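Local coordinates for protein putative glycosyltransferase (GalT1) (PDB 5HEA) that probably transfers a sugar from a nucleotide-activated donor, its chain here being the C-terminal piece of a longer protein, with a GT-A-type glycosyltransferase domain and a helical tail, at residues Lys257-Asp269 against Leu278-Glu290. Residues are numbered along the deposited sequence; the frame is centred on the assembly and turned at random.
Sequences KSYKGRLKKCCED and LYQQCCNKLDLIE
Two disulfides, Cys266-Cys282 and Cys267-Cys283, staple together an antiparallel helical hairpin, the last two helices of the chain, which follow its last strand, 204-217. The axes approach to 8.0 Å, and their directions differ by 141°. The same pair of torsions recurs in both bridges, SG anti to the backbone N on the first helix and beside it on the second (chi1 -73° in Cys282 and Cys283), and brings each sulfur to its partner. The Cys266 SG to Cys282 SG bond, with chi3 83°, is buried; Cys267-Cys283 lies nearer the surface, in line with adjacent helix positions facing different directions.

Beyond the bridges the packing is mainly apolar. Leu263 is a knob in a hole formed by Cys282, Lys285, Leu286 and Ile289, which a branched leucine fills with two methyls: CD1 lies 3.6 Å from Ile289 CD1, while CD2 leans on Lys285 CB. At the partly exposed edge Leu286 spreads both methyls over the aliphatic chain of Lys264, CD2 3.6 Å from CG.

Long polar side chains border this core. Tyr259 OH reaches across Lys285, 3.3 Å from CD, and both polar ends converge on Glu239 of helix 231-247, with Glu240 of a second subunit also pairing with Lys285; these acids probably favour a charged lysine. Lys264 bends at chi3 and chi4, folding NZ back to a weak hydrogen bond with Lys260 O, from where it also reaches Glu290 OE2 in a long salt bridge. Nearer the hairpin turn, Tyr279 presents its ring edge in plane to the backbone oxygen of Cys267, CD1 to O 3.5 Å.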
ATOM      1  N   LYS A 257      38.759   9.484   9.732  1.00 26.20           N
ATOM      2  CA  LYS A 257      38.398  10.718  10.437  1.00 29.17           C
ATOM      3  C   LYS A 257      37.014  11.212  10.030  1.00 26.00           C
ATOM      4  O   LYS A 257      36.196  11.584  10.876  1.00 27.70           O
ATOM      5  CB  LYS A 257      39.412  11.832  10.144  1.00 35.25           C
ATOM      6  CG  LYS A 257      40.824  11.586  10.645  1.00 48.80           C
ATOM      7  CD  LYS A 257      41.702  12.809  10.346  1.00 54.92           C
ATOM      8  CE  LYS A 257      43.171  12.551  10.635  1.00 59.71           C
ATOM      9  NZ  LYS A 257      44.028  13.705  10.223  1.00 62.10           N
ATOM     10  N   SER A 258      36.769  11.238   8.723  1.00 24.21           N
ATOM     11  CA  SER A 258      35.467  11.614   8.182  1.00 27.51           C
ATOM     12  C   SER A 258      34.348  10.680   8.678  1.00 23.97           C
ATOM     13  O   SER A 258      33.264  11.138   9.072  1.00 23.73           O
ATOM     14  CB  SER A 258      35.524  11.618   6.648  1.00 32.17           C
ATOM     15  OG  SER A 258      34.243  11.870   6.078  1.00 40.10           O
ATOM     16  N   TYR A 259      34.607   9.377   8.650  1.00 25.50           N
ATOM     17  CA  TYR A 259      33.636   8.384   9.123  1.00 24.52           C
ATOM     18  C   TYR A 259      33.276   8.591  10.596  1.00 25.28           C
ATOM     19  O   TYR A 259      32.103   8.556  10.966  1.00 22.58           O
ATOM     20  CB  TYR A 259      34.207   6.975   8.901  1.00 17.71           C
ATOM     21  CG  TYR A 259      33.332   5.790   9.322  1.00 23.53           C
ATOM     22  CD1 TYR A 259      31.998   5.706   8.955  1.00 21.71           C
ATOM     23  CD2 TYR A 259      33.877   4.718  10.025  1.00 22.62           C
ATOM     24  CE1 TYR A 259      31.223   4.597   9.315  1.00 18.75           C
ATOM     25  CE2 TYR A 259      33.111   3.616  10.388  1.00 21.42           C
ATOM     26  CZ  TYR A 259      31.793   3.559  10.020  1.00 20.65           C
ATOM     27  OH  TYR A 259      31.043   2.461  10.383  1.00 27.71           O
ATOM     28  N   LYS A 260      34.284   8.806  11.441  1.00 25.94           N
ATOM     29  CA  LYS A 260      34.032   8.994  12.870  1.00 27.09           C
ATOM     30  C   LYS A 260      33.189  10.238  13.113  1.00 26.46           C
ATOM     31  O   LYS A 260      32.302  10.232  13.966  1.00 26.79           O
ATOM     32  CB  LYS A 260      35.342   9.080  13.656  1.00 26.02           C
ATOM     33  CG  LYS A 260      36.160   7.808  13.622  1.00 31.87           C
ATOM     34  CD  LYS A 260      37.440   7.914  14.454  1.00 42.62           C
ATOM     35  CE  LYS A 260      38.342   6.712  14.183  1.00 44.18           C
ATOM     36  NZ  LYS A 260      39.468   6.506  15.129  1.00 54.68           N
ATOM     37  N   GLY A 261      33.475  11.302  12.366  1.00 29.04           N
ATOM     38  CA  GLY A 261      32.671  12.517  12.410  1.00 35.13           C
ATOM     39  C   GLY A 261      31.218  12.296  12.003  1.00 32.76           C
ATOM     40  O   GLY A 261      30.310  12.819  12.646  1.00 25.07           O
ATOM     41  N   ARG A 262      30.993  11.514  10.946  1.00 25.45           N
ATOM     42  CA  ARG A 262      29.629  11.185  10.516  1.00 26.14           C
ATOM     43  C   ARG A 262      28.864  10.355  11.551  1.00 24.61           C
ATOM     44  O   ARG A 262      27.689  10.616  11.813  1.00 29.13           O
ATOM     45  CB  ARG A 262      29.628  10.474   9.152  1.00 25.40           C
ATOM     46  CG  ARG A 262      30.053  11.391   8.016  1.00 28.17           C
ATOM     47  CD  ARG A 262      30.154  10.642   6.677  1.00 29.89           C
ATOM     48  NE  ARG A 262      30.467  11.541   5.566  1.00 26.66           N
ATOM     49  CZ  ARG A 262      30.160  11.308   4.287  1.00 31.62           C
ATOM     50  NH1 ARG A 262      29.501  10.204   3.927  1.00 22.29           N
ATOM     51  NH2 ARG A 262      30.506  12.188   3.360  1.00 27.50           N
ATOM     52  N   LEU A 263      29.529   9.363  12.137  1.00 21.81           N
ATOM     53  CA  LEU A 263      28.923   8.556  13.191  1.00 21.72           C
ATOM     54  C   LEU A 263      28.426   9.419  14.356  1.00 26.16           C
ATOM     55  O   LEU A 263      27.326   9.204  14.876  1.00 27.65           O
ATOM     56  CB  LEU A 263      29.927   7.503  13.702  1.00 18.91           C
ATOM     57  CG  LEU A 263      30.170   6.362  12.705  1.00 23.00           C
ATOM     58  CD1 LEU A 263      31.334   5.491  13.185  1.00 20.11           C
ATOM     59  CD2 LEU A 263      28.898   5.539  12.526  1.00 18.84           C
ATOM     60  N   LYS A 264      29.247  10.385  14.761  1.00 24.89           N
ATOM     61  CA  LYS A 264      28.893  11.314  15.837  1.00 27.52           C
ATOM     62  C   LYS A 264      27.629  12.080  15.482  1.00 36.34           C
ATOM     63  O   LYS A 264      26.712  12.204  16.295  1.00 44.63           O
ATOM     64  CB  LYS A 264      30.032  12.310  16.090  1.00 33.12           C
ATOM     65  CG  LYS A 264      31.009  11.877  17.176  1.00 47.47           C
ATOM     66  CD  LYS A 264      32.185  12.846  17.335  1.00 54.87           C
ATOM     67  CE  LYS A 264      33.295  12.572  16.316  1.00 58.45           C
ATOM     68  NZ  LYS A 264      33.814  11.169  16.393  1.00 49.03           N
ATOM     69  N   LYS A 265      27.589  12.598  14.258  1.00 29.70           N
ATOM     70  CA  LYS A 265      26.435  13.347  13.780  1.00 32.68           C
ATOM     71  C   LYS A 265      25.190  12.455  13.698  1.00 33.71           C
ATOM     72  O   LYS A 265      24.109  12.849  14.130  1.00 33.07           O
ATOM     73  CB  LYS A 265      26.742  13.969  12.414  1.00 43.08           C
ATOM     74  CG  LYS A 265      25.655  14.887  11.895  1.00 55.22           C
ATOM     75  CD  LYS A 265      26.139  15.706  10.706  1.00 63.73           C
ATOM     76  CE  LYS A 265      25.101  16.751  10.287  1.00 71.19           C
ATOM     77  NZ  LYS A 265      23.790  16.153   9.882  1.00 69.68           N
ATOM     78  N   CYS A 266      25.358  11.255  13.141  1.00 26.67           N
ATOM     79  CA  CYS A 266      24.273  10.289  13.002  1.00 25.64           C
ATOM     80  C   CYS A 266      23.715   9.868  14.360  1.00 27.10           C
ATOM     81  O   CYS A 266      22.505   9.790  14.544  1.00 32.89           O
ATOM     82  CB  CYS A 266      24.776   9.050  12.251  1.00 28.82           C
ATOM     83  SG  CYS A 266      23.689   7.588  12.391  1.00 42.67           S
ATOM     84  N   CYS A 267      24.614   9.590  15.299  1.00 31.00           N
ATOM     85  CA  CYS A 267      24.247   9.115  16.628  1.00 31.82           C
ATOM     86  C   CYS A 267      23.247  10.070  17.289  1.00 42.85           C
ATOM     87  O   CYS A 267      22.231   9.642  17.849  1.00 39.19           O
ATOM     88  CB  CYS A 267      25.509   8.971  17.485  1.00 30.32           C
ATOM     89  SG  CYS A 267      25.237   8.419  19.202  1.00 55.41           S
ATOM     90  N   GLU A 268      23.534  11.368  17.190  1.00 33.34           N
ATOM     91  CA  GLU A 268      22.692  12.408  17.769  1.00 34.75           C
ATOM     92  C   GLU A 268      21.453  12.713  16.924  1.00 32.78           C
ATOM     93  O   GLU A 268      20.329  12.728  17.435  1.00 32.30           O
ATOM     94  CB  GLU A 268      23.494  13.698  17.972  1.00 39.22           C
ATOM     95  CG  GLU A 268      22.607  14.888  18.276  1.00 50.30           C
ATOM     96  CD  GLU A 268      23.351  16.046  18.916  1.00 60.20           C
ATOM     97  OE1 GLU A 268      24.573  16.193  18.676  1.00 55.12           O
ATOM     98  OE2 GLU A 268      22.701  16.807  19.668  1.00 66.64           O
ATOM     99  N   ASP A 269      21.652  12.943  15.630  1.00 26.81           N
ATOM    100  CA  ASP A 269      20.540  13.351  14.768  1.00 27.24           C
ATOM    101  C   ASP A 269      19.527  12.260  14.448  1.00 32.52           C
ATOM    102  O   ASP A 269      18.346  12.552  14.259  1.00 30.15           O
ATOM    103  CB  ASP A 269      21.045  13.993  13.487  1.00 36.03           C
ATOM    104  CG  ASP A 269      21.664  15.352  13.738  1.00 49.66           C
ATOM    105  OD1 ASP A 269      21.352  15.954  14.792  1.00 51.04           O
ATOM    106  OD2 ASP A 269      22.458  15.809  12.889  1.00 52.35           O
ATOM    107  N   LEU A 278      18.641   3.146  13.499  1.00 26.08           N
ATOM    108  CA  LEU A 278      19.824   3.844  13.009  1.00 25.72           C
ATOM    109  C   LEU A 278      20.624   4.428  14.170  1.00 26.03           C
ATOM    110  O   LEU A 278      21.851   4.305  14.210  1.00 26.48           O
ATOM    111  CB  LEU A 278      19.416   4.932  12.020  1.00 27.63           C
ATOM    112  CG  LEU A 278      20.556   5.701  11.373  1.00 30.24           C
ATOM    113  CD1 LEU A 278      21.439   4.735  10.580  1.00 33.10           C
ATOM    114  CD2 LEU A 278      19.964   6.775  10.481  1.00 36.23           C
ATOM    115  N   TYR A 279      19.931   5.051  15.126  1.00 21.31           N
ATOM    116  CA  TYR A 279      20.611   5.608  16.295  1.00 21.94           C
ATOM    117  C   TYR A 279      21.400   4.536  17.042  1.00 21.01           C
ATOM    118  O   TYR A 279      22.563   4.735  17.398  1.00 26.13           O
ATOM    119  CB  TYR A 279      19.612   6.327  17.223  1.00 28.34           C
ATOM    120  CG  TYR A 279      19.842   6.097  18.709  1.00 29.80           C
ATOM    121  CD1 TYR A 279      20.723   6.892  19.433  1.00 38.43           C
ATOM    122  CD2 TYR A 279      19.165   5.091  19.384  1.00 35.33           C
ATOM    123  CE1 TYR A 279      20.930   6.677  20.796  1.00 37.98           C
ATOM    124  CE2 TYR A 279      19.369   4.869  20.740  1.00 39.92           C
ATOM    125  CZ  TYR A 279      20.247   5.666  21.435  1.00 40.13           C
ATOM    126  OH  TYR A 279      20.438   5.436  22.780  1.00 49.42           O
ATOM    127  N   GLN A 280      20.767   3.390  17.250  1.00 23.19           N
ATOM    128  CA  GLN A 280      21.396   2.280  17.953  1.00 28.58           C
ATOM    129  C   GLN A 280      22.672   1.834  17.231  1.00 25.20           C
ATOM    130  O   GLN A 280      23.715   1.634  17.864  1.00 24.97           O
ATOM    131  CB  GLN A 280      20.399   1.120  18.083  1.00 31.79           C
ATOM    132  CG  GLN A 280      20.971  -0.169  18.670  1.00 45.65           C
ATOM    133  CD  GLN A 280      21.271  -1.260  17.619  1.00 53.12           C
ATOM    134  OE1 GLN A 280      20.456  -1.563  16.737  1.00 41.32           O
ATOM    135  NE2 GLN A 280      22.450  -1.865  17.733  1.00 54.60           N
ATOM    136  N   GLN A 281      22.592   1.699  15.907  1.00 23.29           N
ATOM    137  CA  GLN A 281      23.715   1.193  15.123  1.00 25.92           C
ATOM    138  C   GLN A 281      24.893   2.157  15.161  1.00 21.75           C
ATOM    139  O   GLN A 281      26.034   1.747  15.405  1.00 20.83           O
ATOM    140  CB  GLN A 281      23.285   0.888  13.674  1.00 24.02           C
ATOM    141  CG  GLN A 281      22.403  -0.372  13.539  1.00 33.72           C
ATOM    142  CD  GLN A 281      23.200  -1.685  13.638  1.00 54.02           C
ATOM    143  OE1 GLN A 281      24.384  -1.745  13.270  1.00 55.82           O
ATOM    144  NE2 GLN A 281      22.546  -2.743  14.136  1.00 59.24           N
ATOM    145  N   CYS A 282      24.611   3.439  14.932  1.00 19.43           N
ATOM    146  CA  CYS A 282      25.649   4.469  14.927  1.00 23.66           C
ATOM    147  C   CYS A 282      26.295   4.676  16.281  1.00 23.02           C
ATOM    148  O   CYS A 282      27.513   4.845  16.383  1.00 22.42           O
ATOM    149  CB  CYS A 282      25.074   5.805  14.447  1.00 30.90           C
ATOM    150  SG  CYS A 282      24.752   5.846  12.664  1.00 36.52           S
ATOM    151  N   CYS A 283      25.481   4.705  17.328  1.00 23.25           N
ATOM    152  CA  CYS A 283      26.034   4.836  18.671  1.00 25.46           C
ATOM    153  C   CYS A 283      26.895   3.660  19.063  1.00 24.22           C
ATOM    154  O   CYS A 283      27.905   3.831  19.739  1.00 26.51           O
ATOM    155  CB  CYS A 283      24.928   5.037  19.705  1.00 32.98           C
ATOM    156  SG  CYS A 283      24.241   6.675  19.592  1.00 49.17           S
ATOM    157  N   ASN A 284      26.498   2.464  18.650  1.00 20.86           N
ATOM    158  CA  ASN A 284      27.300   1.280  18.944  1.00 20.90           C
ATOM    159  C   ASN A 284      28.636   1.334  18.215  1.00 24.13           C
ATOM    160  O   ASN A 284      29.677   1.056  18.805  1.00 26.66           O
ATOM    161  CB  ASN A 284      26.538   0.004  18.592  1.00 24.24           C
ATOM    162  CG  ASN A 284      27.425  -1.237  18.604  1.00 30.42           C
ATOM    163  OD1 ASN A 284      28.058  -1.564  19.610  1.00 29.12           O
ATOM    164  ND2 ASN A 284      27.454  -1.942  17.488  1.00 23.00           N
ATOM    165  N   LYS A 285      28.586   1.692  16.932  1.00 20.13           N
ATOM    166  CA  LYS A 285      29.782   1.839  16.123  1.00 22.53           C
ATOM    167  C   LYS A 285      30.723   2.885  16.724  1.00 29.25           C
ATOM    168  O   LYS A 285      31.929   2.657  16.832  1.00 25.53           O
ATOM    169  CB  LYS A 285      29.420   2.159  14.657  1.00 19.35           C
ATOM    170  CG  LYS A 285      28.900   0.936  13.901  1.00 26.92           C
ATOM    171  CD  LYS A 285      28.751   1.181  12.392  1.00 35.45           C
ATOM    172  CE  LYS A 285      27.288   1.252  11.978  1.00 38.93           C
ATOM    173  NZ  LYS A 285      27.088   1.248  10.489  1.00 31.63           N
ATOM    174  N   LEU A 286      30.171   4.019  17.145  1.00 27.05           N
ATOM    175  CA  LEU A 286      30.990   5.067  17.755  1.00 28.80           C
ATOM    176  C   LEU A 286      31.560   4.605  19.101  1.00 30.17           C
ATOM    177  O   LEU A 286      32.706   4.898  19.434  1.00 27.34           O
ATOM    178  CB  LEU A 286      30.173   6.354  17.909  1.00 30.32           C
ATOM    179  CG  LEU A 286      30.903   7.634  18.316  1.00 37.00           C
ATOM    180  CD1 LEU A 286      31.944   8.054  17.274  1.00 34.09           C
ATOM    181  CD2 LEU A 286      29.883   8.745  18.557  1.00 37.94           C
ATOM    182  N   ASP A 287      30.751   3.873  19.865  1.00 28.38           N
ATOM    183  CA  ASP A 287      31.180   3.271  21.122  1.00 31.07           C
ATOM    184  C   ASP A 287      32.366   2.310  20.929  1.00 29.56           C
ATOM    185  O   ASP A 287      33.297   2.305  21.719  1.00 31.97           O
ATOM    186  CB  ASP A 287      29.999   2.523  21.760  1.00 33.88           C
ATOM    187  CG  ASP A 287      30.330   1.942  23.130  1.00 39.42           C
ATOM    188  OD1 ASP A 287      31.175   2.516  23.850  1.00 41.92           O
ATOM    189  OD2 ASP A 287      29.726   0.908  23.493  1.00 36.57           O
ATOM    190  N   LEU A 288      32.326   1.499  19.878  1.00 27.10           N
ATOM    191  CA  LEU A 288      33.394   0.532  19.622  1.00 27.95           C
ATOM    192  C   LEU A 288      34.685   1.249  19.243  1.00 31.20           C
ATOM    193  O   LEU A 288      35.769   0.914  19.721  1.00 31.19           O
ATOM    194  CB  LEU A 288      32.999  -0.437  18.503  1.00 21.46           C
ATOM    195  CG  LEU A 288      31.922  -1.466  18.842  1.00 29.44           C
ATOM    196  CD1 LEU A 288      31.548  -2.295  17.613  1.00 28.79           C
ATOM    197  CD2 LEU A 288      32.397  -2.366  19.974  1.00 29.16           C
ATOM    198  N   ILE A 289      34.559   2.233  18.369  1.00 28.52           N
ATOM    199  CA  ILE A 289      35.719   2.940  17.850  1.00 31.62           C
ATOM    200  C   ILE A 289      36.445   3.718  18.958  1.00 35.73           C
ATOM    201  O   ILE A 289      37.676   3.664  19.073  1.00 37.35           O
ATOM    202  CB  ILE A 289      35.307   3.874  16.707  1.00 26.75           C
ATOM    203  CG1 ILE A 289      34.924   3.052  15.481  1.00 24.34           C
ATOM    204  CG2 ILE A 289      36.433   4.835  16.364  1.00 32.80           C
ATOM    205  CD1 ILE A 289      34.292   3.869  14.382  1.00 31.50           C
ATOM    206  N   GLU A 290      35.674   4.408  19.789  1.00 32.89           N
ATOM    207  CA  GLU A 290      36.236   5.269  20.828  1.00 37.89           C
ATOM    208  C   GLU A 290      36.625   4.529  22.102  1.00 40.96           C
ATOM    209  O   GLU A 290      37.567   4.914  22.782  1.00 41.96           O
ATOM    210  CB  GLU A 290      35.261   6.402  21.169  1.00 36.50           C
ATOM    211  CG  GLU A 290      35.094   7.422  20.055  1.00 47.50           C
ATOM    212  CD  GLU A 290      34.227   8.606  20.466  1.00 66.03           C
ATOM    213  OE1 GLU A 290      33.535   8.508  21.506  1.00 69.17           O
ATOM    214  OE2 GLU A 290      34.243   9.637  19.752  1.00 70.18           O
TER